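PDB 3GT5: N-acetylglucosamine 2-epimerase from Xylella fastidiosa, which probably epimerises or otherwise isomerises a sugar, such as an N-acylglucosamine. Local coordinates for residues 217-222 with 247-252; 83-88 with 120-125. One frame throughout, in Å; residues are numbered along the deposited sequence.

Contact 1. Residues 217-222 with 247-252; sequences VWEHYD and PGHQTE
Gln-250 reaches from the first turn of helix 247-263 to the backbone of Val-217 and grips it with both ends of its amide. OE1 of Gln-250 accepts from N of Val-217 at 2.9 Å in a nearly straight bond (173°), while NE2 of Gln-250 donates a hydrogen bond to O of Val-217, also 2.9 Å away. One amide thus takes both the N-H and the C=O of Val-217, and the opposite demands of the two bonds fix which end is OE1 and which is NE2. A bend at chi2 (-56°) turns the amide toward the backbone N and O of Val-217, and NE2 has a further acceptor in the carbonyl of Gln-246. Beside this pair, Glu-219 and His-249 cross at about a right angle. ND1 of His-249 donates to OE2 of Glu-219 over 2.7 Å; the carboxylate oxygen lies in the imidazole plane, but the ring meets it from above the carboxylate plane, the two planes being 43° apart. NE2 of Gln-172 is hydrogen-bonded to OE1 of Glu-219 and gives the carboxylate a second partner. All four residues are buried. The contact ties the loop leading into strand 220-221, which pairs antiparallel with strand 170-171, to the start of helix 247-263, with Gln-250 packed on helix 269-284, His-249 touching Met-176 of helix 172-189 and its ring meeting that of Trp-310 of helix 309-326.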
loop_
_atom_site.group_PDB
_atom_site.type_symbol
_atom_site.label_atom_id
_atom_site.label_comp_id
_atom_site.label_asym_id
_atom_site.label_seq_id
_atom_site.Cartn_x
_atom_site.Cartn_y
_atom_site.Cartn_z
ATOM N N VAL A 217 4.104 -7.964 -13.819
ATOM C CA VAL A 217 2.717 -8.051 -13.404
ATOM C C VAL A 217 1.902 -6.898 -14.010
ATOM O O VAL A 217 2.089 -5.732 -13.667
ATOM C CB VAL A 217 2.579 -8.047 -11.856
ATOM C CG1 VAL A 217 1.117 -8.112 -11.416
ATOM C CG2 VAL A 217 3.432 -9.186 -11.221
ATOM N N TRP A 218 1.011 -7.240 -14.922
ATOM C CA TRP A 218 0.043 -6.306 -15.483
ATOM C C TRP A 218 -1.121 -6.131 -14.505
ATOM O O TRP A 218 -1.384 -7.028 -13.681
ATOM C CB TRP A 218 -0.444 -6.870 -16.834
ATOM C CG TRP A 218 -1.329 -5.973 -17.605
ATOM C CD1 TRP A 218 -2.682 -6.096 -17.750
ATOM C CD2 TRP A 218 -0.949 -4.814 -18.378
ATOM N NE1 TRP A 218 -3.169 -5.084 -18.538
ATOM C CE2 TRP A 218 -2.137 -4.288 -18.943
ATOM C CE3 TRP A 218 0.280 -4.171 -18.648
ATOM C CZ2 TRP A 218 -2.149 -3.134 -19.743
ATOM C CZ3 TRP A 218 0.279 -3.032 -19.462
ATOM C CH2 TRP A 218 -0.923 -2.537 -20.008
ATOM N N GLU A 219 -1.813 -4.996 -14.542
ATOM C CA GLU A 219 -2.825 -4.683 -13.544
ATOM C C GLU A 219 -4.173 -5.331 -13.777
ATOM O O GLU A 219 -4.850 -5.715 -12.817
ATOM C CB GLU A 219 -3.075 -3.186 -13.457
ATOM C CG GLU A 219 -1.886 -2.355 -13.032
ATOM C CD GLU A 219 -1.454 -2.594 -11.606
ATOM O OE1 GLU A 219 -2.312 -2.736 -10.702
ATOM O OE2 GLU A 219 -0.216 -2.678 -11.378
ATOM N N HIS A 220 -4.586 -5.419 -15.044
ATOM C CA HIS A 220 -5.998 -5.661 -15.398
ATOM C C HIS A 220 -6.238 -6.940 -16.183
ATOM O O HIS A 220 -5.494 -7.269 -17.072
ATOM C CB HIS A 220 -6.498 -4.513 -16.251
ATOM C CG HIS A 220 -6.162 -3.186 -15.689
ATOM N ND1 HIS A 220 -6.522 -2.826 -14.408
ATOM C CD2 HIS A 220 -5.468 -2.144 -16.200
ATOM C CE1 HIS A 220 -6.111 -1.589 -14.174
ATOM N NE2 HIS A 220 -5.461 -1.157 -15.239
ATOM N N TYR A 221 -7.275 -7.670 -15.800
ATOM C CA TYR A 221 -7.573 -8.950 -16.393
ATOM C C TYR A 221 -9.087 -9.138 -16.619
ATOM O O TYR A 221 -9.924 -8.445 -16.069
ATOM C CB TYR A 221 -7.054 -10.109 -15.515
ATOM C CG TYR A 221 -5.599 -10.000 -15.180
ATOM C CD1 TYR A 221 -4.618 -10.664 -15.922
ATOM C CD2 TYR A 221 -5.193 -9.190 -14.115
ATOM C CE1 TYR A 221 -3.241 -10.528 -15.598
ATOM C CE2 TYR A 221 -3.839 -9.048 -13.796
ATOM C CZ TYR A 221 -2.874 -9.719 -14.543
ATOM O OH TYR A 221 -1.519 -9.585 -14.245
ATOM N N ASP A 222 -9.421 -10.109 -17.474
ATOM C CA ASP A 222 -10.798 -10.478 -17.680
ATOM C C ASP A 222 -11.224 -11.523 -16.640
ATOM O O ASP A 222 -10.411 -11.915 -15.798
ATOM C CB ASP A 222 -11.045 -10.947 -19.139
ATOM C CG ASP A 222 -10.324 -12.254 -19.526
ATOM O OD1 ASP A 222 -9.917 -13.088 -18.688
ATOM O OD2 ASP A 222 -10.194 -12.478 -20.760
ATOM N N PRO A 247 5.854 0.236 -12.381
ATOM C CA PRO A 247 7.063 -0.218 -11.722
ATOM C C PRO A 247 6.947 -0.317 -10.191
ATOM O O PRO A 247 7.547 -1.199 -9.575
ATOM C CB PRO A 247 8.110 0.877 -12.093
ATOM C CG PRO A 247 7.354 1.971 -12.677
ATOM C CD PRO A 247 6.141 1.382 -13.281
ATOM N N GLY A 248 6.203 0.593 -9.602
ATOM C CA GLY A 248 5.960 0.626 -8.159
ATOM C C GLY A 248 5.315 -0.642 -7.670
ATOM O O GLY A 248 5.547 -1.059 -6.544
ATOM N N HIS A 249 4.470 -1.226 -8.501
ATOM C CA HIS A 249 3.855 -2.523 -8.118
ATOM C C HIS A 249 4.785 -3.696 -8.289
ATOM O O HIS A 249 4.660 -4.692 -7.541
ATOM C CB HIS A 249 2.482 -2.716 -8.811
ATOM C CG HIS A 249 1.394 -1.852 -8.270
ATOM N ND1 HIS A 249 0.237 -1.572 -8.979
ATOM C CD2 HIS A 249 1.293 -1.152 -7.116
ATOM C CE1 HIS A 249 -0.545 -0.793 -8.258
ATOM N NE2 HIS A 249 0.072 -0.515 -7.121
ATOM N N GLN A 250 5.749 -3.596 -9.209
ATOM C CA GLN A 250 6.719 -4.662 -9.395
ATOM C C GLN A 250 7.625 -4.702 -8.157
ATOM O O GLN A 250 7.950 -5.781 -7.631
ATOM C CB GLN A 250 7.540 -4.505 -10.682
ATOM C CG GLN A 250 6.732 -4.090 -11.885
ATOM C CD GLN A 250 5.582 -5.014 -12.189
ATOM O OE1 GLN A 250 5.768 -6.239 -12.202
ATOM N NE2 GLN A 250 4.423 -4.448 -12.520
ATOM N N THR A 251 8.076 -3.511 -7.736
ATOM C CA THR A 251 8.957 -3.418 -6.571
ATOM C C THR A 251 8.210 -3.736 -5.279
ATOM O O THR A 251 8.764 -4.379 -4.376
ATOM C CB THR A 251 9.709 -2.099 -6.504
ATOM O OG1 THR A 251 8.783 -1.018 -6.281
ATOM C CG2 THR A 251 10.525 -1.913 -7.841
ATOM N N GLU A 252 6.959 -3.300 -5.192
ATOM C CA GLU A 252 6.126 -3.650 -4.035
ATOM C C GLU A 252 5.977 -5.150 -3.920
ATOM O O GLU A 252 6.051 -5.695 -2.814
ATOM C CB GLU A 252 4.765 -2.990 -4.152
ATOM C CG GLU A 252 3.845 -3.165 -2.956
ATOM C CD GLU A 252 2.699 -2.146 -2.884
ATOM O OE1 GLU A 252 2.509 -1.263 -3.791
ATOM O OE2 GLU A 252 1.925 -2.205 -1.897
#

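Contact 2. Residues 83-88 with 120-125; sequences YVRDVH and LAYSCG
Tyr-122 of helix 112-127 points its phenol end at the last turn of helix 71-88, where Val-84 and Arg-85 receive it. Arg-85 leaves its helix with CG beside the backbone N (chi1 -69°), runs extended through chi2 and then folds at chi3 (62°), which brings NH1 round to the hydroxyl. The resulting hydrogen bond from NH1 of Arg-85 to OH of Tyr-122 measures 2.8 Å but is bent, with 144° at the hydrogen. The hydroxyl sits at the guanidinium edge, slightly tilted from its plane. Arg-85 also lays its aliphatic part against the phenol: its CG is 3.3 Å from OH of Tyr-122 and 3.9 Å from CE1 of the same ring. Helices 71-88 and 112-127 belong to the helical barrel of the N-acylglucosamine 2-epimerase family, an (alpha/alpha)6 fold of paired helices, and here they are bridged mainly by the long side chains of Arg-85 and Tyr-122, their closest CA atoms, Val-84 and Ala-121, being 8.9 Å apart. Val-84 directs its CB toward the other helix and brings CG1 to 4.3 Å from CE1 of Tyr-122, an apolar touch. Polar ends are shared with neighbours: Tyr-122 OH is also hydrogen-bonded to the hydroxyl of Tyr-96, and Arg-85 NH1 forms a salt bridge with Glu-139. Trp-136 of helix 133-147 takes the guanidinium in a cation-pi contact and meets the Tyr-122 ring.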
loop_
_atom_site.group_PDB
_atom_site.type_symbol
_atom_site.label_atom_id
_atom_site.label_comp_id
_atom_site.label_asym_id
_atom_site.label_seq_id
_atom_site.Cartn_x
_atom_site.Cartn_y
_atom_site.Cartn_z
ATOM N N TYR A 83 -14.346 4.354 14.004
ATOM C CA TYR A 83 -14.907 4.881 12.788
ATOM C C TYR A 83 -15.123 3.793 11.709
ATOM O O TYR A 83 -16.167 3.762 11.063
ATOM C CB TYR A 83 -14.020 5.979 12.234
ATOM C CG TYR A 83 -14.712 6.878 11.252
ATOM C CD1 TYR A 83 -15.697 7.781 11.667
ATOM C CD2 TYR A 83 -14.400 6.834 9.912
ATOM C CE1 TYR A 83 -16.316 8.639 10.765
ATOM C CE2 TYR A 83 -15.009 7.670 9.003
ATOM C CZ TYR A 83 -15.974 8.579 9.436
ATOM O OH TYR A 83 -16.575 9.401 8.521
ATOM N N VAL A 84 -14.136 2.920 11.536
ATOM C CA VAL A 84 -14.237 1.809 10.566
ATOM C C VAL A 84 -15.412 0.911 10.932
ATOM O O VAL A 84 -16.257 0.594 10.073
ATOM C CB VAL A 84 -12.892 1.003 10.455
ATOM C CG1 VAL A 84 -13.063 -0.257 9.552
ATOM C CG2 VAL A 84 -11.778 1.858 9.875
ATOM N N ARG A 85 -15.547 0.575 12.222
ATOM C CA ARG A 85 -16.602 -0.366 12.609
ATOM C C ARG A 85 -18.008 0.222 12.793
ATOM O O ARG A 85 -18.990 -0.482 12.544
ATOM C CB ARG A 85 -16.163 -1.166 13.832
ATOM C CG ARG A 85 -15.043 -2.103 13.502
ATOM C CD ARG A 85 -14.827 -3.202 14.467
ATOM N NE ARG A 85 -15.936 -4.135 14.622
ATOM C CZ ARG A 85 -16.241 -5.152 13.814
ATOM N NH1 ARG A 85 -15.577 -5.372 12.681
ATOM N NH2 ARG A 85 -17.256 -5.959 14.127
ATOM N N ASP A 86 -18.099 1.492 13.190
ATOM C CA ASP A 86 -19.376 2.122 13.522
ATOM C C ASP A 86 -19.962 2.950 12.414
ATOM O O ASP A 86 -21.206 3.140 12.372
ATOM C CB ASP A 86 -19.211 2.990 14.755
ATOM C CG ASP A 86 -18.779 2.181 15.965
ATOM O OD1 ASP A 86 -18.845 0.918 15.920
ATOM O OD2 ASP A 86 -18.371 2.804 16.963
ATOM N N VAL A 87 -19.107 3.440 11.504
ATOM C CA VAL A 87 -19.559 4.346 10.455
ATOM C C VAL A 87 -19.417 3.726 9.067
ATOM O O VAL A 87 -20.355 3.773 8.296
ATOM C CB VAL A 87 -18.864 5.701 10.534
ATOM C CG1 VAL A 87 -19.380 6.655 9.475
ATOM C CG2 VAL A 87 -19.043 6.281 11.943
ATOM N N HIS A 88 -18.264 3.137 8.738
ATOM C CA HIS A 88 -18.096 2.489 7.419
ATOM C C HIS A 88 -18.877 1.185 7.302
ATOM O O HIS A 88 -19.490 0.925 6.279
ATOM C CB HIS A 88 -16.622 2.197 7.074
ATOM C CG HIS A 88 -15.862 3.404 6.632
ATOM N ND1 HIS A 88 -15.901 3.872 5.336
ATOM C CD2 HIS A 88 -15.070 4.259 7.326
ATOM C CE1 HIS A 88 -15.112 4.936 5.244
ATOM N NE2 HIS A 88 -14.580 5.177 6.432
ATOM N N LEU A 120 -5.900 -5.225 7.063
ATOM C CA LEU A 120 -4.683 -4.631 7.563
ATOM C C LEU A 120 -4.943 -3.800 8.829
ATOM O O LEU A 120 -4.175 -3.941 9.817
ATOM C CB LEU A 120 -4.043 -3.752 6.480
ATOM C CG LEU A 120 -2.719 -3.097 6.889
ATOM C CD1 LEU A 120 -1.613 -4.155 7.115
ATOM C CD2 LEU A 120 -2.251 -2.057 5.843
ATOM N N ALA A 121 -5.998 -2.975 8.831
ATOM C CA ALA A 121 -6.308 -2.144 10.011
ATOM C C ALA A 121 -6.604 -3.059 11.229
ATOM O O ALA A 121 -6.168 -2.803 12.370
ATOM C CB ALA A 121 -7.479 -1.188 9.755
ATOM N N TYR A 122 -7.381 -4.109 11.010
ATOM C CA TYR A 122 -7.713 -5.010 12.137
ATOM C C TYR A 122 -6.468 -5.757 12.635
ATOM O O TYR A 122 -6.322 -5.974 13.860
ATOM C CB TYR A 122 -8.820 -5.999 11.737
ATOM C CG TYR A 122 -10.194 -5.394 11.499
ATOM C CD1 TYR A 122 -10.600 -4.175 12.082
ATOM C CD2 TYR A 122 -11.143 -6.073 10.725
ATOM C CE1 TYR A 122 -11.848 -3.629 11.841
ATOM C CE2 TYR A 122 -12.428 -5.544 10.532
ATOM C CZ TYR A 122 -12.776 -4.331 11.103
ATOM O OH TYR A 122 -14.027 -3.791 10.892
ATOM N N SER A 123 -5.566 -6.147 11.724
ATOM C CA SER A 123 -4.316 -6.836 12.117
ATOM C C SER A 123 -3.453 -5.889 12.965
ATOM O O SER A 123 -2.897 -6.295 14.000
ATOM C CB SER A 123 -3.525 -7.278 10.891
ATOM O OG SER A 123 -4.312 -8.177 10.187
ATOM N N CYS A 124 -3.393 -4.630 12.542
ATOM C CA CYS A 124 -2.738 -3.599 13.352
ATOM C C CYS A 124 -3.377 -3.459 14.738
ATOM O O CYS A 124 -2.636 -3.349 15.744
ATOM C CB CYS A 124 -2.753 -2.247 12.655
ATOM S SG CYS A 124 -1.645 -2.184 11.252
ATOM N N GLY A 125 -4.708 -3.472 14.809
ATOM C CA GLY A 125 -5.420 -3.438 16.081
ATOM C C GLY A 125 -5.012 -4.567 17.017
ATOM O O GLY A 125 -4.798 -4.331 18.228
#

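The two contacts lie on opposite sides of the chain's centre, their own centres about 27 Å apart, and share no helix or strand, although helix 172-189 touches residues of both 247-252 and 120-125. Both are buried, but contact 2 lies somewhat farther out and includes the partly exposed Arg-85. Contact 1 joins a loop to a helix start, and its chemistry is almost wholly polar, made of amide-to-backbone and imidazole-to-carboxylate hydrogen bonds. Contact 2 spans two helices through side chains alone, mixing one bent hydrogen bond with aliphatic packing on a phenol, and has charged and aromatic neighbours on helix 133-147.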